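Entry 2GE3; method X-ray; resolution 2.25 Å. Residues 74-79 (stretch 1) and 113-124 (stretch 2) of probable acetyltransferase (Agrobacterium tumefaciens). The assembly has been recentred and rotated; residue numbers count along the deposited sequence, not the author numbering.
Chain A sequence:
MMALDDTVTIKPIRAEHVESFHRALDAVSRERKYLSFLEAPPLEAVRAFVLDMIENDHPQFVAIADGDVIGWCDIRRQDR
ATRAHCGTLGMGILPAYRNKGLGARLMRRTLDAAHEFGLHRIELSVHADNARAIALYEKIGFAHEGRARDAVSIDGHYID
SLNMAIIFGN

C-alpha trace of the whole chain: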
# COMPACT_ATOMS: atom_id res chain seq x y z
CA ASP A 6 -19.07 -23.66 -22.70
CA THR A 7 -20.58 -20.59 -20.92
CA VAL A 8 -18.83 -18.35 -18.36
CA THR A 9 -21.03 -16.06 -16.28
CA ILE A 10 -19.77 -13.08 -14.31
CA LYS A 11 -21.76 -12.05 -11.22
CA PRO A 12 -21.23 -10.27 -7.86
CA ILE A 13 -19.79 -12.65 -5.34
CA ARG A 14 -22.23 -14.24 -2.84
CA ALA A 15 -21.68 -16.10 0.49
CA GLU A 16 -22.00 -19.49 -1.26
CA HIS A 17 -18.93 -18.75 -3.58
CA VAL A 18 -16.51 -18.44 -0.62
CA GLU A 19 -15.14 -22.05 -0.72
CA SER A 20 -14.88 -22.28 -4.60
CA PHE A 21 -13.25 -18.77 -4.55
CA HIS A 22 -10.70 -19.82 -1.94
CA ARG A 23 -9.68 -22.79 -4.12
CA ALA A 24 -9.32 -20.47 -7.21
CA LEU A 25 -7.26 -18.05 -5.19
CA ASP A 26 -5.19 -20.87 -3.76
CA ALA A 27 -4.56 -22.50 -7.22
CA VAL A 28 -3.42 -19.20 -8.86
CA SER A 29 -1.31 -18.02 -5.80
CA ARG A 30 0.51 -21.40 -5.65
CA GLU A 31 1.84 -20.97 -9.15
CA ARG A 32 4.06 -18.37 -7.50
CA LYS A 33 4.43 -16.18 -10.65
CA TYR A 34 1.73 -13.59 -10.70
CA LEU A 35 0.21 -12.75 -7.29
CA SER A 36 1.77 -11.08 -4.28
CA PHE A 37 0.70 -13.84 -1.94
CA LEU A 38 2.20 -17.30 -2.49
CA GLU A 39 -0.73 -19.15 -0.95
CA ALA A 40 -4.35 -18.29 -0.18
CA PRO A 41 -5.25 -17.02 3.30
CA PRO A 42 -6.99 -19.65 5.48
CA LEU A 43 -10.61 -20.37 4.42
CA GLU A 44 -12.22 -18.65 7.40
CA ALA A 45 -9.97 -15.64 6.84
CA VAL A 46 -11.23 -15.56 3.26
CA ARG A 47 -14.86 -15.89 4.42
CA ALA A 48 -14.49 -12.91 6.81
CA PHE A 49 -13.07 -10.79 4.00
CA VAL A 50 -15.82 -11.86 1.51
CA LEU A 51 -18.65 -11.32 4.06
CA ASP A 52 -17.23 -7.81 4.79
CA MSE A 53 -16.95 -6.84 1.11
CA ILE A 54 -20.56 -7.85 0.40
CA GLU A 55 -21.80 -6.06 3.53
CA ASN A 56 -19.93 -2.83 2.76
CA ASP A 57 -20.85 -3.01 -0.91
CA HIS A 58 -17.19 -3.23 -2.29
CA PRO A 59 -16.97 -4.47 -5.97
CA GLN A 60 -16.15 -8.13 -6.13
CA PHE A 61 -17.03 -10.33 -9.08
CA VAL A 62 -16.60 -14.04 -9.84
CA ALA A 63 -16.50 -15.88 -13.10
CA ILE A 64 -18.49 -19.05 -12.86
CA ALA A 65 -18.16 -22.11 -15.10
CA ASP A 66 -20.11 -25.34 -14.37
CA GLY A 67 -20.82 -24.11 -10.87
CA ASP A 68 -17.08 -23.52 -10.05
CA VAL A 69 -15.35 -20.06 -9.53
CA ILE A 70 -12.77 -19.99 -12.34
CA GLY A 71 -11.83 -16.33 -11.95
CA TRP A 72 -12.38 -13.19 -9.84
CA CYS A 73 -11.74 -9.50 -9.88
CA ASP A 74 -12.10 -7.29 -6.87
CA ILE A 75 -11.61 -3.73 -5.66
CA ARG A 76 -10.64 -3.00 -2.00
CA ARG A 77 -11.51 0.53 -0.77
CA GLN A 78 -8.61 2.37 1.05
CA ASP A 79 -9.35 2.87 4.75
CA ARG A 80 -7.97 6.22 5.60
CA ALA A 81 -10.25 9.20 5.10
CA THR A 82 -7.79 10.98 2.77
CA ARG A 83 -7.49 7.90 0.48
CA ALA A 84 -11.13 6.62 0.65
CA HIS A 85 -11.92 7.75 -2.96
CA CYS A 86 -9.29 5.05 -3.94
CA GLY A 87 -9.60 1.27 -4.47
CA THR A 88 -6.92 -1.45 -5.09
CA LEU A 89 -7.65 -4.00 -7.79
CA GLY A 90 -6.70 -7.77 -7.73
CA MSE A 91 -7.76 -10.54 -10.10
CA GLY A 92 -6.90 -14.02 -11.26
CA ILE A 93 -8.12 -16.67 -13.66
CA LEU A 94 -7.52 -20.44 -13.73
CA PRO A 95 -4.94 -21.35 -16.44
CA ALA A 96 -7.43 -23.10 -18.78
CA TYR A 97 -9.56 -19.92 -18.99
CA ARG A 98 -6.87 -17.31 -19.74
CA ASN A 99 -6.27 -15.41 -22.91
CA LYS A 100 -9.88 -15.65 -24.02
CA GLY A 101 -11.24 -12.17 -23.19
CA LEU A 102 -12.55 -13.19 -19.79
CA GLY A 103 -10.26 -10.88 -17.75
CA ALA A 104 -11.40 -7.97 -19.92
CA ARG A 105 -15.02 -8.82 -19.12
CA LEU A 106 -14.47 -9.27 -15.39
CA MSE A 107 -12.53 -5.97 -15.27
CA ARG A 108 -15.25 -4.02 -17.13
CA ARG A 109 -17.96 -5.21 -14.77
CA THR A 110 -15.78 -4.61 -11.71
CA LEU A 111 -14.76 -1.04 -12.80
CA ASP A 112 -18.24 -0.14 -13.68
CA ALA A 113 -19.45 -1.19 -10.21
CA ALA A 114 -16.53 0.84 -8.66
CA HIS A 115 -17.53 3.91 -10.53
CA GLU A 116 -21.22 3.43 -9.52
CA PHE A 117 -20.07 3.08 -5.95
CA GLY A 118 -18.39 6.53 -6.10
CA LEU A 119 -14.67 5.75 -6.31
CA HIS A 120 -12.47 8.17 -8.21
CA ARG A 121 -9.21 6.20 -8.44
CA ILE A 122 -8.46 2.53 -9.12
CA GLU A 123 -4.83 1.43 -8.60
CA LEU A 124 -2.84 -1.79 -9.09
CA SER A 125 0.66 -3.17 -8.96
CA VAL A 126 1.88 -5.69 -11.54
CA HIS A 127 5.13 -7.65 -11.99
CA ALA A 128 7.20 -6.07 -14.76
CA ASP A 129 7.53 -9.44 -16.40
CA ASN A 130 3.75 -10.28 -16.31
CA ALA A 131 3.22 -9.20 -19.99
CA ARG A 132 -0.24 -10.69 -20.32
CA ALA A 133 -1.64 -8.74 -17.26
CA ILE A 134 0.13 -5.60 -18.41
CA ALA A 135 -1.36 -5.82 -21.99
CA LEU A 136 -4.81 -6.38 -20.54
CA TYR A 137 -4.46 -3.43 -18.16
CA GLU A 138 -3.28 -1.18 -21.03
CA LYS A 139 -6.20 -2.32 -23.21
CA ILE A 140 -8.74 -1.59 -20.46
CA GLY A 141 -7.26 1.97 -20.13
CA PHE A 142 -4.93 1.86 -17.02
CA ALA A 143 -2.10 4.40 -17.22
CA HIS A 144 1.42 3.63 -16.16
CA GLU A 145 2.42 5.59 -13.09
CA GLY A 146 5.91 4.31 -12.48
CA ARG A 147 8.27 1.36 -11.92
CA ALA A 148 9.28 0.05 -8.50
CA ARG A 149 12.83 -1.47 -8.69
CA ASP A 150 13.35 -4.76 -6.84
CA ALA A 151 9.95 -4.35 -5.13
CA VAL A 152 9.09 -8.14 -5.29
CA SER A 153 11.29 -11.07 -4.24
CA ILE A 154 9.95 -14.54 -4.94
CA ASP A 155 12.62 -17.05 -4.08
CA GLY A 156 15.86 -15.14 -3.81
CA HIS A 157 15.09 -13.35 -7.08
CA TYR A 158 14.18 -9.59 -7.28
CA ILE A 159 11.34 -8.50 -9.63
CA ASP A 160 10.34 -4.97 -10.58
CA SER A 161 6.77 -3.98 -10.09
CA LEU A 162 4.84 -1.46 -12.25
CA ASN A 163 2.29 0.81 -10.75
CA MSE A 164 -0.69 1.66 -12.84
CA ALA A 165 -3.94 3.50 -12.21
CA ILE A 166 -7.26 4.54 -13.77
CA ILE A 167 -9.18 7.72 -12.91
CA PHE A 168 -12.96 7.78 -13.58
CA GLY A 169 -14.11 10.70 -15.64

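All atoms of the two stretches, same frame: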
# COMPACT_ATOMS: atom_id res chain seq x y z
N ASP A 74 -11.54 -8.03 -7.97
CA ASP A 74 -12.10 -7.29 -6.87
C ASP A 74 -11.40 -5.95 -6.57
O ASP A 74 -10.26 -5.71 -6.97
CB ASP A 74 -12.31 -8.15 -5.62
CG ASP A 74 -11.03 -8.81 -5.07
OD1 ASP A 74 -9.90 -8.24 -5.18
OD2 ASP A 74 -11.18 -9.93 -4.46
N ILE A 75 -12.16 -5.05 -5.95
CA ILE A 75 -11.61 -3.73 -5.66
C ILE A 75 -11.75 -3.49 -4.13
O ILE A 75 -12.88 -3.50 -3.62
CB ILE A 75 -12.17 -2.57 -6.58
CG1 ILE A 75 -11.79 -2.82 -8.05
CG2 ILE A 75 -11.65 -1.15 -6.16
CD1 ILE A 75 -12.36 -1.84 -9.13
N ARG A 76 -10.62 -3.40 -3.42
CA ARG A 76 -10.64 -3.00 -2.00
C ARG A 76 -10.47 -1.48 -1.82
O ARG A 76 -9.42 -0.89 -2.18
CB ARG A 76 -9.65 -3.82 -1.16
CG ARG A 76 -8.12 -3.55 -1.46
CD ARG A 76 -7.16 -4.47 -0.63
NE ARG A 76 -7.80 -5.80 -0.67
CZ ARG A 76 -7.57 -6.68 -1.63
NH1 ARG A 76 -6.66 -6.38 -2.59
NH2 ARG A 76 -8.24 -7.85 -1.63
N ARG A 77 -11.53 -0.86 -1.28
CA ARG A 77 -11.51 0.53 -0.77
C ARG A 77 -10.43 0.81 0.31
O ARG A 77 -10.33 0.07 1.27
CB ARG A 77 -12.87 0.93 -0.23
CG ARG A 77 -13.09 2.45 -0.31
CD ARG A 77 -14.49 2.86 0.16
NE ARG A 77 -14.67 4.29 0.12
CZ ARG A 77 -15.63 4.95 0.80
NH1 ARG A 77 -16.48 4.28 1.58
NH2 ARG A 77 -15.76 6.27 0.70
N GLN A 78 -9.61 1.86 0.08
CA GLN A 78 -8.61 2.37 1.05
C GLN A 78 -9.35 2.81 2.33
O GLN A 78 -10.48 3.30 2.29
CB GLN A 78 -7.78 3.54 0.50
CG GLN A 78 -6.69 3.19 -0.52
CD GLN A 78 -5.46 2.41 0.05
OE1 GLN A 78 -5.10 1.35 -0.47
NE2 GLN A 78 -4.82 2.94 1.15
N ASP A 79 -8.71 2.61 3.47
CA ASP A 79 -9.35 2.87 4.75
C ASP A 79 -9.27 4.31 5.15
O ASP A 79 -10.29 4.91 5.51
CB ASP A 79 -8.79 1.99 5.87
CG ASP A 79 -9.79 0.89 6.27
OD1 ASP A 79 -10.05 -0.03 5.42
OD2 ASP A 79 -10.32 0.99 7.42
N ALA A 113 -18.90 -1.24 -11.56
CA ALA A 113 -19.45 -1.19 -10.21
C ALA A 113 -18.65 -0.21 -9.30
O ALA A 113 -19.23 0.41 -8.40
CB ALA A 113 -19.43 -2.53 -9.62
N ALA A 114 -17.32 -0.10 -9.49
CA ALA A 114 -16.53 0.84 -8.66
C ALA A 114 -16.91 2.30 -8.90
O ALA A 114 -16.94 3.11 -7.98
CB ALA A 114 -15.02 0.67 -8.86
N HIS A 115 -17.14 2.61 -10.16
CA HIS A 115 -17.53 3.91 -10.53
C HIS A 115 -18.93 4.22 -9.94
O HIS A 115 -19.09 5.22 -9.32
CB HIS A 115 -17.49 4.02 -12.04
CG HIS A 115 -17.62 5.41 -12.59
ND1 HIS A 115 -17.28 5.74 -13.89
CD2 HIS A 115 -18.03 6.57 -12.02
CE1 HIS A 115 -17.49 7.03 -14.09
NE2 HIS A 115 -17.93 7.56 -12.97
N GLU A 116 -19.91 3.32 -10.12
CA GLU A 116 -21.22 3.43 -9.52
C GLU A 116 -21.12 3.62 -8.03
O GLU A 116 -21.84 4.40 -7.47
CB GLU A 116 -22.05 2.17 -9.80
CG GLU A 116 -23.65 2.41 -9.61
CD GLU A 116 -24.52 1.23 -10.18
OE1 GLU A 116 -23.96 0.30 -10.80
OE2 GLU A 116 -25.77 1.22 -10.02
N PHE A 117 -20.24 2.89 -7.37
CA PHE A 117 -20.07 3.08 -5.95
C PHE A 117 -19.55 4.50 -5.62
O PHE A 117 -19.69 4.93 -4.52
CB PHE A 117 -19.13 1.99 -5.40
CG PHE A 117 -18.75 2.14 -3.96
CD1 PHE A 117 -19.28 1.24 -2.99
CD2 PHE A 117 -17.86 3.17 -3.53
CE1 PHE A 117 -18.93 1.35 -1.62
CE2 PHE A 117 -17.50 3.29 -2.17
CZ PHE A 117 -18.04 2.36 -1.22
N GLY A 118 -18.84 5.21 -6.49
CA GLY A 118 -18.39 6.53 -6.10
C GLY A 118 -16.89 6.70 -5.97
O GLY A 118 -16.46 7.76 -5.58
N LEU A 119 -16.10 5.68 -6.32
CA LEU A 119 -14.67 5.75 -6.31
C LEU A 119 -14.18 6.56 -7.46
O LEU A 119 -14.85 6.66 -8.51
CB LEU A 119 -14.04 4.35 -6.30
CG LEU A 119 -14.34 3.40 -5.12
CD1 LEU A 119 -13.68 2.02 -5.36
CD2 LEU A 119 -13.78 3.90 -3.80
N HIS A 120 -13.11 7.28 -7.21
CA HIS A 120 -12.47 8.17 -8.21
C HIS A 120 -11.28 7.46 -8.92
O HIS A 120 -11.04 7.58 -10.17
CB HIS A 120 -12.06 9.52 -7.49
CG HIS A 120 -11.24 10.45 -8.33
ND1 HIS A 120 -11.79 11.27 -9.31
CD2 HIS A 120 -9.92 10.73 -8.32
CE1 HIS A 120 -10.84 12.00 -9.84
NE2 HIS A 120 -9.70 11.71 -9.25
N ARG A 121 -10.53 6.74 -8.08
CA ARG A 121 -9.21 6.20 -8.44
C ARG A 121 -9.08 4.71 -8.14
O ARG A 121 -9.41 4.27 -7.05
CB ARG A 121 -8.10 7.05 -7.84
CG ARG A 121 -6.66 6.53 -8.10
CD ARG A 121 -5.73 7.43 -7.30
NE ARG A 121 -4.50 6.66 -7.18
CZ ARG A 121 -3.57 6.61 -8.16
NH1 ARG A 121 -3.68 7.36 -9.28
NH2 ARG A 121 -2.54 5.81 -8.00
N ILE A 122 -8.79 3.94 -9.20
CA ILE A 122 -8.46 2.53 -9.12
C ILE A 122 -6.94 2.29 -9.41
O ILE A 122 -6.43 2.68 -10.41
CB ILE A 122 -9.32 1.60 -9.97
CG1 ILE A 122 -10.80 1.91 -9.85
CG2 ILE A 122 -9.01 0.11 -9.59
CD1 ILE A 122 -11.37 1.97 -8.37
N GLU A 123 -6.25 1.64 -8.47
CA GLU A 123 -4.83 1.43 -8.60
C GLU A 123 -4.48 -0.04 -8.44
O GLU A 123 -5.28 -0.81 -7.94
CB GLU A 123 -4.04 2.37 -7.63
CG GLU A 123 -3.98 1.90 -6.23
CD GLU A 123 -3.41 2.99 -5.17
OE1 GLU A 123 -2.83 2.45 -4.20
OE2 GLU A 123 -3.49 4.27 -5.30
N LEU A 124 -3.33 -0.41 -9.01
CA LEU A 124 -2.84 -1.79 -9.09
C LEU A 124 -1.34 -1.79 -9.20
O LEU A 124 -0.70 -0.78 -9.60
CB LEU A 124 -3.53 -2.59 -10.22
CG LEU A 124 -3.41 -2.25 -11.69
CD1 LEU A 124 -1.94 -2.58 -12.27
CD2 LEU A 124 -4.51 -2.94 -12.45

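A strand can meet a neighbouring helix, loop and strand through side chains without a hydrogen bond between them, and this probable acetyltransferase offers a compact example. Its centre is Ile75, a buried strand residue whose CA-to-CB bond points toward the second stretch. With chi1 in m and chi2 in t, it meets three partners: CD1 lies 3.7 Å from CB of Ala114, and CG2 lies 3.8 Å from CD1 of Leu119 and 3.8 Å from CD1 of Ile122; CD1 also touches Ile122. Helix, loop and strand each thus contribute an apolar group to one isoleucine. At Ala114 the backbones come close, its CA being 7.4 Å from CA of Ile75.

The helix gives way through a Schellman motif. Gly118, at a phi of 114°, leaves the helical conformation; Leu119 N bonds back to Ala114 O at 3.2 Å and Gly118 N to His115 O at 2.8 Å. A CB on Gly118 would be jammed against the preceding carbonyl oxygen. Leu119, whose N closes the motif, has its CA-to-CB bond toward the first stretch.

Two residues along from Ile75, Arg77 starts sideways, but the end of its side chain comes nearer to the second stretch. Arg77 CG lies 3.8 Å from Leu119 CD2. The guanidinium presents one face to Phe117, with Arg77 NH1 3.7 Å from Phe117 CZ. The NH1 atom lies near the plane of the phenyl ring, at its edge, so this is not a face-to-face stack.

At the polar edge, Gln78 OE1 and Glu123 OE1 approach only to 4.5 Å, and two oxygens offer each other no hydrogen bond. Glu123 is instead engaged within its own strand, where its OE2 accepts from Arg121 NE at 3.2 Å in a salt bridge. No hydrogen bond crosses between the stretches; the contact rests on apolar packing, with the Arg77 guanidinium against Phe117 at its periphery.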